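Vaginolysin (Gardnerella vaginalis, PDB 5IMY) probably binds cholesterol in host membranes and acts as a secreted, haemolytic toxin of the cholesterol-dependent cytolysin family. Local coordinates at residues A[25-28]-A[29-32]; A[236-239]-A[240-243]; A[88-91]-A[92-95]. One frame throughout, in Å; residues are numbered along the deposited sequence.

Contact 1. Residues A[25-28]-A[29-32]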
ATOM      1  N   LEU A  25       2.815 -40.823 -46.508  1.00 57.82           N
ATOM      2  CA  LEU A  25       1.972 -40.178 -45.508  1.00 53.72           C
ATOM      3  C   LEU A  25       2.754 -39.913 -44.229  1.00 51.30           C
ATOM      4  O   LEU A  25       2.550 -38.891 -43.567  1.00 43.14           O
ATOM      5  CB  LEU A  25       0.748 -41.045 -45.216  1.00 50.97           C
ATOM      6  CG  LEU A  25      -0.254 -40.486 -44.204  1.00 54.74           C
ATOM      7  CD1 LEU A  25      -1.165 -39.465 -44.851  1.00 52.20           C
ATOM      8  CD2 LEU A  25      -1.058 -41.607 -43.585  1.00 58.55           C
ATOM      9  N   ASN A  26       3.660 -40.825 -43.870  1.00 49.52           N
ATOM     10  CA  ASN A  26       4.461 -40.645 -42.663  1.00 48.76           C
ATOM     11  C   ASN A  26       5.381 -39.438 -42.782  1.00 49.13           C
ATOM     12  O   ASN A  26       5.603 -38.718 -41.802  1.00 49.84           O
ATOM     13  CB  ASN A  26       5.273 -41.909 -42.381  1.00 43.33           C
ATOM     14  CG  ASN A  26       4.588 -42.840 -41.402  1.00 47.05           C
ATOM     15  OD1 ASN A  26       3.758 -42.416 -40.600  1.00 50.03           O
ATOM     16  ND2 ASN A  26       4.940 -44.119 -41.456  1.00 41.41           N
ATOM     17  N   ASN A  27       5.935 -39.201 -43.973  1.00 45.04           N
ATOM     18  CA  ASN A  27       6.828 -38.059 -44.151  1.00 48.52           C
ATOM     19  C   ASN A  27       6.056 -36.747 -44.117  1.00 45.77           C
ATOM     20  O   ASN A  27       6.560 -35.738 -43.613  1.00 51.34           O
ATOM     21  CB  ASN A  27       7.600 -38.193 -45.464  1.00 53.94           C
ATOM     22  CG  ASN A  27       8.725 -39.206 -45.379  1.00 49.55           C
ATOM     23  OD1 ASN A  27       9.236 -39.495 -44.298  1.00 55.16           O
ATOM     24  ND2 ASN A  27       9.120 -39.745 -46.525  1.00 57.56           N
ATOM     25  N   TYR A  28       4.832 -36.739 -44.649  1.00 42.48           N
ATOM     26  CA  TYR A  28       4.041 -35.512 -44.644  1.00 47.82           C
ATOM     27  C   TYR A  28       3.654 -35.110 -43.226  1.00 41.49           C
ATOM     28  O   TYR A  28       3.737 -33.930 -42.867  1.00 40.18           O
ATOM     29  CB  TYR A  28       2.795 -35.688 -45.511  1.00 41.44           C
ATOM     30  CG  TYR A  28       1.858 -34.504 -45.471  1.00 37.04           C
ATOM     31  CD1 TYR A  28       2.201 -33.304 -46.077  1.00 41.50           C
ATOM     32  CD2 TYR A  28       0.630 -34.587 -44.829  1.00 39.79           C
ATOM     33  CE1 TYR A  28       1.350 -32.216 -46.043  1.00 43.71           C
ATOM     34  CE2 TYR A  28      -0.230 -33.506 -44.790  1.00 43.43           C
ATOM     35  CZ  TYR A  28       0.136 -32.322 -45.398  1.00 45.41           C
ATOM     36  OH  TYR A  28      -0.714 -31.241 -45.365  1.00 44.28           O
ATOM     37  N   LEU A  29       3.234 -36.073 -42.403  1.00 38.18           N
ATOM     38  CA  LEU A  29       2.838 -35.751 -41.036  1.00 43.22           C
ATOM     39  C   LEU A  29       4.041 -35.424 -40.164  1.00 43.61           C
ATOM     40  O   LEU A  29       3.932 -34.606 -39.244  1.00 41.62           O
ATOM     41  CB  LEU A  29       2.045 -36.912 -40.433  1.00 34.72           C
ATOM     42  CG  LEU A  29       0.796 -37.351 -41.203  1.00 33.05           C
ATOM     43  CD1 LEU A  29       0.078 -38.462 -40.453  1.00 44.89           C
ATOM     44  CD2 LEU A  29      -0.143 -36.182 -41.459  1.00 33.08           C
ATOM     45  N   TRP A  30       5.192 -36.046 -40.431  1.00 46.82           N
ATOM     46  CA  TRP A  30       6.392 -35.758 -39.652  1.00 46.08           C
ATOM     47  C   TRP A  30       6.985 -34.403 -40.008  1.00 47.91           C
ATOM     48  O   TRP A  30       7.547 -33.727 -39.138  1.00 53.28           O
ATOM     49  CB  TRP A  30       7.437 -36.852 -39.871  1.00 46.62           C
ATOM     50  CG  TRP A  30       7.235 -38.093 -39.055  1.00 42.85           C
ATOM     51  CD1 TRP A  30       6.674 -38.181 -37.813  1.00 39.31           C
ATOM     52  CD2 TRP A  30       7.596 -39.427 -39.427  1.00 46.30           C
ATOM     53  NE1 TRP A  30       6.669 -39.486 -37.389  1.00 40.90           N
ATOM     54  CE2 TRP A  30       7.226 -40.273 -38.362  1.00 46.46           C
ATOM     55  CE3 TRP A  30       8.197 -39.990 -40.557  1.00 43.78           C
ATOM     56  CZ2 TRP A  30       7.437 -41.650 -38.395  1.00 45.89           C
ATOM     57  CZ3 TRP A  30       8.407 -41.356 -40.586  1.00 43.64           C
ATOM     58  CH2 TRP A  30       8.027 -42.171 -39.513  1.00 43.57           C
ATOM     59  N   ASP A  31       6.878 -33.989 -41.268  1.00 49.05           N
ATOM     60  CA  ASP A  31       7.519 -32.774 -41.748  1.00 50.51           C
ATOM     61  C   ASP A  31       6.626 -31.544 -41.638  1.00 45.65           C
ATOM     62  O   ASP A  31       6.986 -30.486 -42.167  1.00 41.24           O
ATOM     63  CB  ASP A  31       7.972 -32.960 -43.198  1.00 55.07           C
ATOM     64  CG  ASP A  31       8.970 -34.089 -43.356  1.00 63.27           C
ATOM     65  OD1 ASP A  31       9.485 -34.580 -42.328  1.00 70.99           O
ATOM     66  OD2 ASP A  31       9.243 -34.485 -44.509  1.00 59.97           O
ATOM     67  N   LEU A  32       5.477 -31.652 -40.977  1.00 49.26           N
ATOM     68  CA  LEU A  32       4.682 -30.468 -40.683  1.00 45.35           C
ATOM     69  C   LEU A  32       5.475 -29.528 -39.784  1.00 41.66           C
ATOM     70  O   LEU A  32       6.108 -29.956 -38.815  1.00 42.12           O
ATOM     71  CB  LEU A  32       3.367 -30.857 -40.006  1.00 48.46           C
ATOM     72  CG  LEU A  32       2.365 -31.666 -40.830  1.00 45.54           C
ATOM     73  CD1 LEU A  32       1.310 -32.261 -39.915  1.00 36.78           C
ATOM     74  CD2 LEU A  32       1.717 -30.808 -41.907  1.00 43.16           C
TER

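Contact 2. Residues A[236-239]-A[240-243]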
ATOM      1  N   CYS A 236      -3.991 -47.300 -47.996  1.00 72.65           N
ATOM      2  CA  CYS A 236      -3.545 -46.574 -49.198  1.00 77.09           C
ATOM      3  C   CYS A 236      -4.107 -45.153 -49.175  1.00 75.66           C
ATOM      4  O   CYS A 236      -4.924 -44.750 -50.002  1.00 72.84           O
ATOM      5  CB  CYS A 236      -3.953 -47.327 -50.462  1.00 85.27           C
ATOM      6  SG  CYS A 236      -3.366 -49.059 -50.527  1.00 88.98           S
ATOM      7  N   THR A 237      -3.603 -44.374 -48.209  1.00 80.53           N
ATOM      8  CA  THR A 237      -4.273 -43.145 -47.790  1.00 77.56           C
ATOM      9  C   THR A 237      -3.818 -41.885 -48.510  1.00 71.20           C
ATOM     10  O   THR A 237      -4.580 -40.913 -48.534  1.00 77.48           O
ATOM     11  CB  THR A 237      -4.085 -42.920 -46.294  1.00 76.05           C
ATOM     12  OG1 THR A 237      -2.818 -43.459 -45.861  1.00 85.94           O
ATOM     13  CG2 THR A 237      -5.206 -43.556 -45.544  1.00 58.57           C
ATOM     14  N   THR A 238      -2.610 -41.869 -49.077  1.00 71.56           N
ATOM     15  CA  THR A 238      -1.996 -40.716 -49.743  1.00 72.04           C
ATOM     16  C   THR A 238      -2.090 -39.438 -48.906  1.00 69.48           C
ATOM     17  O   THR A 238      -3.175 -39.070 -48.444  1.00 70.26           O
ATOM     18  CB  THR A 238      -2.605 -40.481 -51.139  1.00 75.17           C
ATOM     19  OG1 THR A 238      -2.010 -39.318 -51.724  1.00 74.75           O
ATOM     20  CG2 THR A 238      -4.126 -40.291 -51.119  1.00 71.72           C
ATOM     21  N   PRO A 239      -0.978 -38.720 -48.708  1.00 59.96           N
ATOM     22  CA  PRO A 239      -1.042 -37.508 -47.874  1.00 55.53           C
ATOM     23  C   PRO A 239      -1.899 -36.407 -48.471  1.00 56.47           C
ATOM     24  O   PRO A 239      -2.424 -35.576 -47.720  1.00 58.19           O
ATOM     25  CB  PRO A 239       0.428 -37.082 -47.763  1.00 52.42           C
ATOM     26  CG  PRO A 239       1.076 -37.648 -48.973  1.00 54.54           C
ATOM     27  CD  PRO A 239       0.375 -38.945 -49.246  1.00 58.96           C
ATOM     28  N   ASP A 240      -2.053 -36.365 -49.797  1.00 57.42           N
ATOM     29  CA  ASP A 240      -2.917 -35.358 -50.402  1.00 59.61           C
ATOM     30  C   ASP A 240      -4.339 -35.451 -49.867  1.00 56.26           C
ATOM     31  O   ASP A 240      -5.047 -34.439 -49.810  1.00 51.19           O
ATOM     32  CB  ASP A 240      -2.915 -35.505 -51.925  1.00 72.12           C
ATOM     33  CG  ASP A 240      -1.811 -34.703 -52.592  1.00 77.32           C
ATOM     34  OD1 ASP A 240      -1.368 -33.691 -52.008  1.00 89.12           O
ATOM     35  OD2 ASP A 240      -1.394 -35.081 -53.707  1.00 75.55           O
ATOM     36  N   SER A 241      -4.774 -36.651 -49.473  1.00 62.52           N
ATOM     37  CA  SER A 241      -6.105 -36.802 -48.893  1.00 58.98           C
ATOM     38  C   SER A 241      -6.294 -35.893 -47.686  1.00 58.82           C
ATOM     39  O   SER A 241      -7.411 -35.440 -47.416  1.00 51.58           O
ATOM     40  CB  SER A 241      -6.340 -38.258 -48.495  1.00 61.70           C
ATOM     41  OG  SER A 241      -7.533 -38.762 -49.070  1.00 74.12           O
ATOM     42  N   LEU A 242      -5.218 -35.623 -46.948  1.00 53.54           N
ATOM     43  CA  LEU A 242      -5.270 -34.746 -45.787  1.00 49.37           C
ATOM     44  C   LEU A 242      -4.984 -33.295 -46.161  1.00 47.99           C
ATOM     45  O   LEU A 242      -5.697 -32.389 -45.719  1.00 49.16           O
ATOM     46  CB  LEU A 242      -4.277 -35.234 -44.728  1.00 46.49           C
ATOM     47  CG  LEU A 242      -4.750 -36.381 -43.825  1.00 48.10           C
ATOM     48  CD1 LEU A 242      -5.598 -37.404 -44.576  1.00 43.50           C
ATOM     49  CD2 LEU A 242      -3.547 -37.060 -43.202  1.00 48.05           C
ATOM     50  N   LYS A 243      -3.943 -33.064 -46.967  1.00 47.08           N
ATOM     51  CA  LYS A 243      -3.659 -31.728 -47.483  1.00 51.38           C
ATOM     52  C   LYS A 243      -4.939 -31.052 -47.954  1.00 49.66           C
ATOM     53  O   LYS A 243      -5.263 -29.938 -47.529  1.00 50.20           O
ATOM     54  CB  LYS A 243      -2.640 -31.826 -48.622  1.00 54.13           C
ATOM     55  CG  LYS A 243      -2.429 -30.553 -49.439  1.00 60.15           C
ATOM     56  CD  LYS A 243      -1.548 -29.545 -48.720  1.00 61.67           C
ATOM     57  CE  LYS A 243      -1.087 -28.444 -49.668  1.00 68.56           C
ATOM     58  NZ  LYS A 243      -0.339 -28.977 -50.846  1.00 68.74           N
TER

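Contact 3. Residues A[88-91]-A[92-95]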
ATOM      1  N   ARG A  88     -18.313 -35.203 -30.448  1.00 50.78           N
ATOM      2  CA  ARG A  88     -17.059 -35.315 -31.180  1.00 48.75           C
ATOM      3  C   ARG A  88     -15.867 -35.599 -30.277  1.00 42.12           C
ATOM      4  O   ARG A  88     -14.724 -35.516 -30.736  1.00 42.99           O
ATOM      5  CB  ARG A  88     -16.803 -34.035 -31.975  1.00 50.98           C
ATOM      6  CG  ARG A  88     -17.968 -33.630 -32.861  1.00 54.53           C
ATOM      7  CD  ARG A  88     -18.533 -32.263 -32.510  1.00 61.52           C
ATOM      8  NE  ARG A  88     -18.585 -31.409 -33.691  1.00 77.83           N
ATOM      9  CZ  ARG A  88     -19.436 -30.403 -33.861  1.00 82.60           C
ATOM     10  NH1 ARG A  88     -20.336 -30.113 -32.929  1.00 79.22           N
ATOM     11  NH2 ARG A  88     -19.391 -29.689 -34.977  1.00 77.52           N
ATOM     12  N   VAL A  89     -16.100 -35.927 -29.011  1.00 40.33           N
ATOM     13  CA  VAL A  89     -15.029 -36.198 -28.062  1.00 35.98           C
ATOM     14  C   VAL A  89     -15.096 -37.673 -27.707  1.00 31.44           C
ATOM     15  O   VAL A  89     -16.019 -38.118 -27.014  1.00 34.42           O
ATOM     16  CB  VAL A  89     -15.134 -35.317 -26.811  1.00 33.20           C
ATOM     17  CG1 VAL A  89     -14.073 -35.708 -25.787  1.00 37.78           C
ATOM     18  CG2 VAL A  89     -14.988 -33.856 -27.192  1.00 31.75           C
ATOM     19  N   TYR A  90     -14.120 -38.437 -28.186  1.00 33.10           N
ATOM     20  CA  TYR A  90     -13.983 -39.829 -27.803  1.00 32.78           C
ATOM     21  C   TYR A  90     -12.523 -40.218 -27.940  1.00 32.81           C
ATOM     22  O   TYR A  90     -11.800 -39.621 -28.747  1.00 32.74           O
ATOM     23  CB  TYR A  90     -14.863 -40.754 -28.658  1.00 35.76           C
ATOM     24  CG  TYR A  90     -14.761 -40.541 -30.156  1.00 32.20           C
ATOM     25  CD1 TYR A  90     -13.874 -41.278 -30.927  1.00 35.63           C
ATOM     26  CD2 TYR A  90     -15.573 -39.613 -30.798  1.00 31.90           C
ATOM     27  CE1 TYR A  90     -13.789 -41.090 -32.297  1.00 36.38           C
ATOM     28  CE2 TYR A  90     -15.497 -39.419 -32.161  1.00 34.82           C
ATOM     29  CZ  TYR A  90     -14.605 -40.156 -32.906  1.00 38.39           C
ATOM     30  OH  TYR A  90     -14.532 -39.960 -34.266  1.00 36.34           O
ATOM     31  N   PRO A  91     -12.051 -41.189 -27.155  1.00 30.36           N
ATOM     32  CA  PRO A  91     -10.685 -41.688 -27.353  1.00 30.96           C
ATOM     33  C   PRO A  91     -10.446 -42.096 -28.797  1.00 32.45           C
ATOM     34  O   PRO A  91     -11.181 -42.929 -29.335  1.00 36.28           O
ATOM     35  CB  PRO A  91     -10.608 -42.890 -26.402  1.00 35.78           C
ATOM     36  CG  PRO A  91     -11.640 -42.619 -25.359  1.00 31.81           C
ATOM     37  CD  PRO A  91     -12.737 -41.863 -26.039  1.00 27.34           C
ATOM     38  N   GLY A  92      -9.440 -41.505 -29.441  1.00 35.91           N
ATOM     39  CA  GLY A  92      -9.106 -41.836 -30.811  1.00 35.29           C
ATOM     40  C   GLY A  92      -9.642 -40.888 -31.865  1.00 37.22           C
ATOM     41  O   GLY A  92      -9.385 -41.109 -33.055  1.00 34.31           O
ATOM     42  N   ALA A  93     -10.377 -39.850 -31.476  1.00 31.51           N
ATOM     43  CA  ALA A  93     -10.901 -38.904 -32.449  1.00 35.26           C
ATOM     44  C   ALA A  93      -9.796 -37.989 -32.961  1.00 33.72           C
ATOM     45  O   ALA A  93      -8.836 -37.683 -32.252  1.00 33.17           O
ATOM     46  CB  ALA A  93     -12.022 -38.065 -31.833  1.00 33.82           C
ATOM     47  N   LEU A  94      -9.943 -37.553 -34.210  1.00 32.08           N
ATOM     48  CA  LEU A  94      -8.990 -36.662 -34.860  1.00 31.15           C
ATOM     49  C   LEU A  94      -9.608 -35.282 -35.029  1.00 33.42           C
ATOM     50  O   LEU A  94     -10.739 -35.160 -35.512  1.00 37.63           O
ATOM     51  CB  LEU A  94      -8.570 -37.207 -36.228  1.00 35.61           C
ATOM     52  CG  LEU A  94      -7.711 -38.471 -36.258  1.00 31.75           C
ATOM     53  CD1 LEU A  94      -7.571 -38.963 -37.686  1.00 40.13           C
ATOM     54  CD2 LEU A  94      -6.345 -38.210 -35.647  1.00 31.78           C
ATOM     55  N   PHE A  95      -8.864 -34.249 -34.638  1.00 32.15           N
ATOM     56  CA  PHE A  95      -9.268 -32.865 -34.839  1.00 31.51           C
ATOM     57  C   PHE A  95      -8.151 -32.114 -35.546  1.00 30.18           C
ATOM     58  O   PHE A  95      -7.029 -32.606 -35.694  1.00 40.13           O
ATOM     59  CB  PHE A  95      -9.575 -32.147 -33.518  1.00 32.91           C
ATOM     60  CG  PHE A  95     -10.442 -32.925 -32.576  1.00 32.09           C
ATOM     61  CD1 PHE A  95     -11.583 -33.569 -33.020  1.00 35.40           C
ATOM     62  CD2 PHE A  95     -10.114 -32.999 -31.234  1.00 35.45           C
ATOM     63  CE1 PHE A  95     -12.377 -34.278 -32.139  1.00 36.50           C
ATOM     64  CE2 PHE A  95     -10.900 -33.705 -30.352  1.00 41.87           C
ATOM     65  CZ  PHE A  95     -12.033 -34.346 -30.803  1.00 40.05           C
TER

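Contact 1. Residues A[25-28]-A[29-32]
The indole of Trp30 carries Asn26 on one face: CB of Asn26 stands 4.0 Å from the centroid of the six-membered ring of Trp30, offset toward the rim, in a CH-pi contact. The Asn26 amide continues this stack with its plane 18° from that of the indole, while OD1 of Asn27 approaches the indole edge, 3.9 Å from CE3 of Trp30. With CG of Trp30 anti to its carbonyl carbon (chi1 -81°), the indole lies back over the preceding turn. The Asn26 amide has polar partners elsewhere, OD1 accepting from Ala230 N and ND2 hydrogen-bonded to Ser228 OG, which should fix its rotation. On the Tyr28 phenol, CD2 of Leu32 sits over one face, 4.1 Å from CZ of Tyr28, and the hydroxyl is hydrogen-bonded to Val247 O. CD2 of Leu29 touches CD2 of Tyr28 at 3.8 Å. Backbone bonds run from Leu29 N to Leu25 O and from Trp30 N to Asn26 O, and the last, from Asp31 N to Asn27 O, spans 2.9 Å. These bonds, like the pairs Asn26-Trp30 and Tyr28-Leu32, keep the i to i+4 spacing of an alpha-helix, and Asp31, first to leave helical geometry, marks the C-terminal end of helix 22-30.

Contact 2. Residues A[236-239]-A[240-243]
This local contact lies at the start of a short surface helix, where residues 236-239, in the loop after strand 208-223, lead into helix 240-243. Backbone atoms carry most of it. The carbonyl oxygen of Pro239 is gripped twice, by Leu242 N at 2.9 Å and by Lys243 N at 3.0 Å. The two donors come differently: Lys243 N lies in the carbonyl plane with a nearly straight bond (170° at the hydrogen), whereas Leu242 N stands above that plane. One residue earlier, Ser241 N donates to Thr238 O over 3.1 Å, again from above the carbonyl plane. This sequence of i to i+3 bonds followed by an i to i+4 bond describes the first turn of a helix, with Pro239 suited to its place there because no amide hydrogen is asked of it. The side chains add a few contacts: CB of Ser241 comes close to Thr237 O (3.2 Å), and the methyl CG2 of Thr238 meets the same CB at 4.0 Å. Turned anti to the backbone N (chi1 178°), OG1 of Thr238 lies 3.5 Å from Asp240 N. Cys236, at the far end of the loop segment, forms a disulfide with Cys18 near the N terminus.

Contact 3. Residues A[88-91]-A[92-95]
Ala93 and Tyr90 meet methyl to face: CB of Ala93 stands over the centre of the Tyr90 ring, 3.5 Å from its centroid and only 13° off the ring normal, a close CH-pi contact. The methyl is shared by the whole ring rather than by one edge, with CZ and CE1 of Tyr90 nearest. The ring reaches this place because CG of Tyr90 is set between its own backbone N and carbonyl carbon (chi1 49°), which swings the phenol back across the turn. The backbone closes the same loop, Ala93 N donating to Tyr90 O at 3.1 Å with an angle of 156° at the hydrogen. Between them, Pro91 and Gly92 form the corner; Gly92 takes a positive phi, as the third residue of a type II turn commonly does.

Phe95 is turned in another way. Its ring offers an edge, not a face, to the backbone of residue 88: the Arg88 carbonyl oxygen lies in the ring plane, 2.9 Å from CZ of Phe95 and 3.0 Å from CE1. This is a tight contact, in which the polarity of the ring edge, with its partly positive hydrogens facing a carbonyl oxygen, probably offsets part of the crowding.

Neighbouring elements enclose the turn. The Tyr90 and Pro91 side chains rest on Val142 of helix 139-158, Pro91 also reaches Val221 and Val223 of strand 208-223, and Phe95 packs on Val254 and Val256. Gly92 and Ala93 hydrogen-bond through their backbones with Val256, while Arg113 donates to Gly92 O. The buried corner is a type II beta turn, Tyr90 to Ala93, with proline and glycine at its two central positions; it delivers the chain into strand 94-96, which pairs antiparallel with strand 253-261 in the large sheet of the cytolysin domain.

Along the chain the order is contact 1, contact 3, contact 2, yet contacts 1 and 2 are the neighbours in space, with centres 11 Å apart. They pack directly: CD2 of Leu25 lies 3.4 Å from OG1 of Thr237, so helix 22-30 rests against the entry to helix 240-243. Contact 3 stands apart, its centre about 20 Å from that of contact 1 and 19 Å from that of contact 2, at the head of strand 94-96. Phe233 touches both Leu94 of contact 3 and Leu242 of contact 2. Parts distant in sequence, 22-30 and 236-243, with Cys18 disulfide-linked to Cys236, are thus gathered beside the antiparallel sheet that contact 3 enters.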